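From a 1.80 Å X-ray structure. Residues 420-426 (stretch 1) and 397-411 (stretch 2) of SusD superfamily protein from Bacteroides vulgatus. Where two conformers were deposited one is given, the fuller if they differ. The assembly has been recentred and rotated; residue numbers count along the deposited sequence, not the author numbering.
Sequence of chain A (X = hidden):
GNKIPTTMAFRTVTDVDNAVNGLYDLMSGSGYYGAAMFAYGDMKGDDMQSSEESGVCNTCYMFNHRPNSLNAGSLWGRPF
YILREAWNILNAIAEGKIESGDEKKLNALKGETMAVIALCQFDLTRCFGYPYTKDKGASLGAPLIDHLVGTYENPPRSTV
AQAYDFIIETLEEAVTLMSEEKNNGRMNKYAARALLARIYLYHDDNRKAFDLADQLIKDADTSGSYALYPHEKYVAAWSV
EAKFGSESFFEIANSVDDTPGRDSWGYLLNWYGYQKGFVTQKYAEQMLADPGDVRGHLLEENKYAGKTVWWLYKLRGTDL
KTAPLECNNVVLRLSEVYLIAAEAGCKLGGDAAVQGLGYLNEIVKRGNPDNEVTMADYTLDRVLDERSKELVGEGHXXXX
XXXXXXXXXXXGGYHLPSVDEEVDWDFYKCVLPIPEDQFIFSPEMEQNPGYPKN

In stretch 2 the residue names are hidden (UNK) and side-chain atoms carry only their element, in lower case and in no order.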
# COMPACT_ATOMS: atom_id res chain seq x y z
N ASP A 420 3.57 20.31 8.67
CA ASP A 420 3.05 19.89 9.98
C ASP A 420 4.11 19.03 10.67
O ASP A 420 4.41 17.90 10.24
CB ASP A 420 1.73 19.12 9.84
CG ASP A 420 0.61 19.98 9.32
OD1 ASP A 420 0.10 20.86 10.06
OD2 ASP A 420 0.25 19.80 8.16
N GLU A 421 4.69 19.55 11.75
CA GLU A 421 5.88 18.93 12.33
C GLU A 421 5.61 17.72 13.21
O GLU A 421 6.51 16.91 13.44
CB GLU A 421 6.67 19.97 13.14
CG GLU A 421 7.25 21.09 12.28
CD GLU A 421 8.18 22.00 13.05
OE1 GLU A 421 8.25 21.92 14.29
OE2 GLU A 421 8.87 22.78 12.39
N GLU A 422 4.40 17.62 13.75
CA GLU A 422 4.00 16.45 14.52
C GLU A 422 2.63 16.01 14.08
O GLU A 422 1.68 16.80 14.08
CB GLU A 422 4.00 16.75 16.03
CG GLU A 422 5.39 17.07 16.54
CD GLU A 422 5.50 17.11 18.05
OE1 GLU A 422 4.47 17.24 18.75
OE2 GLU A 422 6.64 17.02 18.55
N VAL A 423 2.53 14.77 13.62
CA VAL A 423 1.25 14.20 13.16
C VAL A 423 0.99 12.91 13.93
O VAL A 423 1.86 12.03 14.01
CB VAL A 423 1.27 13.93 11.66
CG1 VAL A 423 0.04 13.11 11.23
CG2 VAL A 423 1.37 15.28 10.90
N ASP A 424 -0.20 12.79 14.50
CA ASP A 424 -0.59 11.56 15.18
C ASP A 424 -2.05 11.31 14.89
O ASP A 424 -2.64 12.05 14.11
CB ASP A 424 -0.29 11.65 16.69
CG ASP A 424 -1.14 12.64 17.41
OD1 ASP A 424 -2.18 13.10 16.90
OD2 ASP A 424 -0.74 12.94 18.55
N TRP A 425 -2.63 10.30 15.51
CA TRP A 425 -3.99 9.92 15.16
C TRP A 425 -5.09 10.84 15.73
O TRP A 425 -6.28 10.57 15.57
CB TRP A 425 -4.23 8.44 15.45
CG TRP A 425 -4.16 7.98 16.86
CD1 TRP A 425 -4.35 8.74 17.98
CD2 TRP A 425 -3.93 6.64 17.33
NE1 TRP A 425 -4.23 7.96 19.11
CE2 TRP A 425 -3.99 6.66 18.74
CE3 TRP A 425 -3.71 5.41 16.69
CZ2 TRP A 425 -3.79 5.52 19.52
CZ3 TRP A 425 -3.52 4.27 17.47
CH2 TRP A 425 -3.56 4.33 18.87
N ASP A 426 -4.69 11.91 16.41
CA ASP A 426 -5.63 12.93 16.90
C ASP A 426 -5.66 14.13 15.96
O ASP A 426 -6.49 15.02 16.12
CB ASP A 426 -5.24 13.41 18.29
CG ASP A 426 -5.40 12.33 19.35
OD1 ASP A 426 -6.29 11.49 19.24
OD2 ASP A 426 -4.62 12.36 20.31
N UNK A 397 4.89 4.06 5.25
CA UNK A 397 5.39 4.72 6.46
C UNK A 397 4.35 5.48 7.27
O UNK A 397 4.27 5.30 8.51
n UNK A 397 8.92 4.17 10.77
c UNK A 397 7.24 6.27 7.38
n UNK A 397 9.98 6.14 11.24
n UNK A 397 8.78 5.92 9.29
c UNK A 397 6.58 5.64 6.15
c UNK A 397 7.96 5.24 8.29
c UNK A 397 9.22 5.40 10.43
N UNK A 398 3.57 6.34 6.62
CA UNK A 398 2.52 7.05 7.32
C UNK A 398 1.60 6.12 8.08
O UNK A 398 1.35 6.33 9.26
c UNK A 398 -0.69 10.14 8.37
c UNK A 398 -0.79 8.13 6.48
c UNK A 398 -1.95 8.69 6.96
c UNK A 398 0.49 9.60 7.89
c UNK A 398 -1.90 9.69 7.91
c UNK A 398 1.73 7.98 6.37
c UNK A 398 0.46 8.56 6.95
N UNK A 399 1.09 5.09 7.39
CA UNK A 399 0.12 4.17 7.97
C UNK A 399 0.74 3.34 9.11
O UNK A 399 0.11 3.12 10.14
c UNK A 399 -1.18 3.87 5.81
c UNK A 399 -2.63 5.03 3.75
c UNK A 399 -3.07 5.16 5.05
c UNK A 399 -0.76 3.76 4.49
c UNK A 399 -2.33 4.58 6.09
c UNK A 399 -0.41 3.21 6.91
c UNK A 399 -1.48 4.35 3.47
N UNK A 400 2.00 2.96 8.94
CA UNK A 400 2.67 2.11 9.94
C UNK A 400 2.92 2.87 11.25
O UNK A 400 2.79 2.30 12.32
c UNK A 400 3.75 0.42 8.36
c UNK A 400 3.98 1.54 9.39
o UNK A 400 4.68 0.15 7.59
o UNK A 400 2.66 -0.20 8.30
N UNK A 401 3.28 4.14 11.15
CA UNK A 401 3.48 4.93 12.35
C UNK A 401 2.13 5.22 13.02
O UNK A 401 1.95 5.01 14.24
c UNK A 401 6.38 7.25 11.24
c UNK A 401 4.24 6.21 12.04
c UNK A 401 6.48 5.54 13.09
c UNK A 401 5.75 5.99 11.80
N UNK A 402 1.16 5.64 12.21
CA UNK A 402 -0.10 6.11 12.80
C UNK A 402 -0.88 4.95 13.44
O UNK A 402 -1.42 5.12 14.52
c UNK A 402 -1.28 8.27 12.40
c UNK A 402 -0.96 6.90 11.81
c UNK A 402 0.01 8.98 12.76
c UNK A 402 -2.12 9.15 11.48
N UNK A 403 -0.90 3.77 12.81
CA UNK A 403 -1.66 2.63 13.37
C UNK A 403 -1.04 2.08 14.64
O UNK A 403 -1.71 1.38 15.39
n UNK A 403 0.52 -0.76 10.38
c UNK A 403 -1.84 1.50 12.33
n UNK A 403 0.93 -2.16 12.19
c UNK A 403 1.31 -1.61 11.04
c UNK A 403 -0.77 -0.29 10.86
n UNK A 403 2.47 -1.93 10.52
c UNK A 403 -0.55 0.70 12.02
N UNK A 404 0.24 2.38 14.88
CA UNK A 404 0.87 2.04 16.14
C UNK A 404 0.85 3.16 17.17
O UNK A 404 1.60 3.14 18.13
c UNK A 404 2.31 1.60 15.89
c UNK A 404 2.38 0.17 15.45
n UNK A 404 2.72 -0.06 14.18
o UNK A 404 2.07 -0.72 16.23
N UNK A 405 0.02 4.17 16.92
CA UNK A 405 -0.13 5.27 17.85
C UNK A 405 1.11 6.12 18.03
O UNK A 405 1.27 6.78 19.07
N UNK A 406 1.97 6.17 17.01
CA UNK A 406 3.18 6.99 17.08
C UNK A 406 2.94 8.42 16.63
O UNK A 406 2.00 8.70 15.89
c UNK A 406 4.31 6.39 16.25
c UNK A 406 4.65 4.93 16.57
c UNK A 406 5.57 3.33 18.28
c UNK A 406 5.21 4.77 18.00
n UNK A 406 6.22 3.21 19.64
N UNK A 407 3.82 9.33 17.06
CA UNK A 407 3.83 10.70 16.53
C UNK A 407 4.86 10.74 15.42
O UNK A 407 6.02 10.36 15.63
c UNK A 407 4.21 13.14 17.05
c UNK A 407 4.24 11.70 17.59
o UNK A 407 3.35 11.58 18.69
N UNK A 408 4.43 11.15 14.23
CA UNK A 408 5.33 11.31 13.08
C UNK A 408 5.99 12.68 13.25
O UNK A 408 5.31 13.70 13.32
c UNK A 408 5.59 11.20 10.56
c UNK A 408 4.59 11.21 11.74
c UNK A 408 2.83 9.85 10.51
c UNK A 408 3.74 9.92 11.67
N UNK A 409 7.32 12.69 13.37
CA UNK A 409 8.08 13.92 13.54
C UNK A 409 8.74 14.29 12.21
O UNK A 409 9.53 13.53 11.64
c UNK A 409 9.15 13.78 14.64
c UNK A 409 9.97 15.07 14.74
c UNK A 409 8.48 13.42 15.98
N UNK A 410 8.38 15.47 11.73
CA UNK A 410 8.77 15.98 10.41
C UNK A 410 9.25 17.40 10.61
O UNK A 410 8.51 18.36 10.43
n UNK A 410 3.76 16.56 7.81
c UNK A 410 5.36 14.65 9.26
c UNK A 410 7.58 15.92 9.45
n UNK A 410 4.17 15.42 5.89
n UNK A 410 5.06 14.65 7.84
c UNK A 410 4.35 15.56 7.19
c UNK A 410 6.86 14.56 9.49
N UNK A 411 10.51 17.53 11.01
CA UNK A 411 11.07 18.83 11.29
C UNK A 411 12.57 18.86 11.00
O UNK A 411 13.24 17.82 10.90
c UNK A 411 11.43 18.46 13.82
n UNK A 411 11.23 18.62 17.69
c UNK A 411 10.75 19.26 12.73
c UNK A 411 10.93 18.93 15.19
c UNK A 411 11.57 18.11 16.32
O HOH W 1 -0.76 8.11 16.04
O HOH W 2 1.86 13.66 19.53
O HOH W 3 2.26 18.90 6.72

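Position 397 lies in a helix with three carbons, a nitrogen, and a carbon bearing two more nitrogens, a guanidinium far from stretch 1: Arg397. Position 398 has one carbon and a six-carbon ring whose edge meets Val423 CG1; the all-carbon ring is Phe398, its CE1 4.2 Å from Val423 CG1, apolar against apolar. Position 399 repeats this composition out of reach of stretch 1, buried: Phe399. Position 400 has two carbons, the second carrying two oxygens, out of reach of stretch 1. It is Asp400, whose buried carboxylate suits a salt bridge to the guanidinium at position 403. Position 401 has four carbons forked at the second, Leu401, buried but not touching stretch 1.

Position 402 has the same fork, and its end reaches the other stretch: Leu402, with CD1 3.6 Å from Asp424 CA and CG 4.2 Å from Trp425 CB. At 403 a guanidinium follows three carbons: Arg403, its CA-to-CB bond directed away from stretch 1 and its guanidinium salt-bridged to Asp400, Arg403 NH2 to Asp400 OD1 2.8 Å. Position 404 has two carbons, the second with one oxygen and one nitrogen. It is Asn404, whose amide ND2 can donate, and does so to Asp400 O at 3.0 Å.

Position 405 has no side-chain atoms and a positive phi, which favours glycine. Gly405 lays its CA over the face of Trp425, 3.6 Å from the six-membered ring centroid; an ideal CB would lie only 3.0 Å from Trp425 CH2. Position 406, four carbons ending in nitrogen, is Lys406, its CB directed away and its NZ hydrogen-bonded elsewhere in the structure.

Position 407 has a carbon carrying one oxygen and one carbon: Thr407. Its CG2 lies 3.8 Å from Glu422 CB, while its hydroxyl suits a water link from OG1 to Asp424 OD2. Position 408 has four carbons, forked at the first with one longer arm: Ile408, buried on the same sheet face as Val423, CB to CB 4.3 Å. Position 409, three carbons forked at the first, is Val409, on the other face with Glu422; beta-branching suits a strand.

Position 410 is a guanidinium on three carbons, reaching stretch 1: Arg410. Its NH1 donates to Asp420 O at 2.9 Å, and a water joins NH1 to Asp420 OD2. Position 411, four carbons in a row ending in nitrogen, is Lys411; its CB packs 3.8 Å from Glu421 CD, but its end leads away.

The contact is a short antiparallel pairing. Ile408 N donates to Val423 O (2.7 Å), Val423 N to Ile408 O (3.0 Å), and Arg410 N to Glu421 O (2.9 Å). Val423 packs on Phe398, Leu402 and Ile408, while Trp425 over Gly405 and Arg410 at Asp420 extend the contact beyond the strands.

Stretch 2, residues 397-411: RFFDLLRNGKTIVRK
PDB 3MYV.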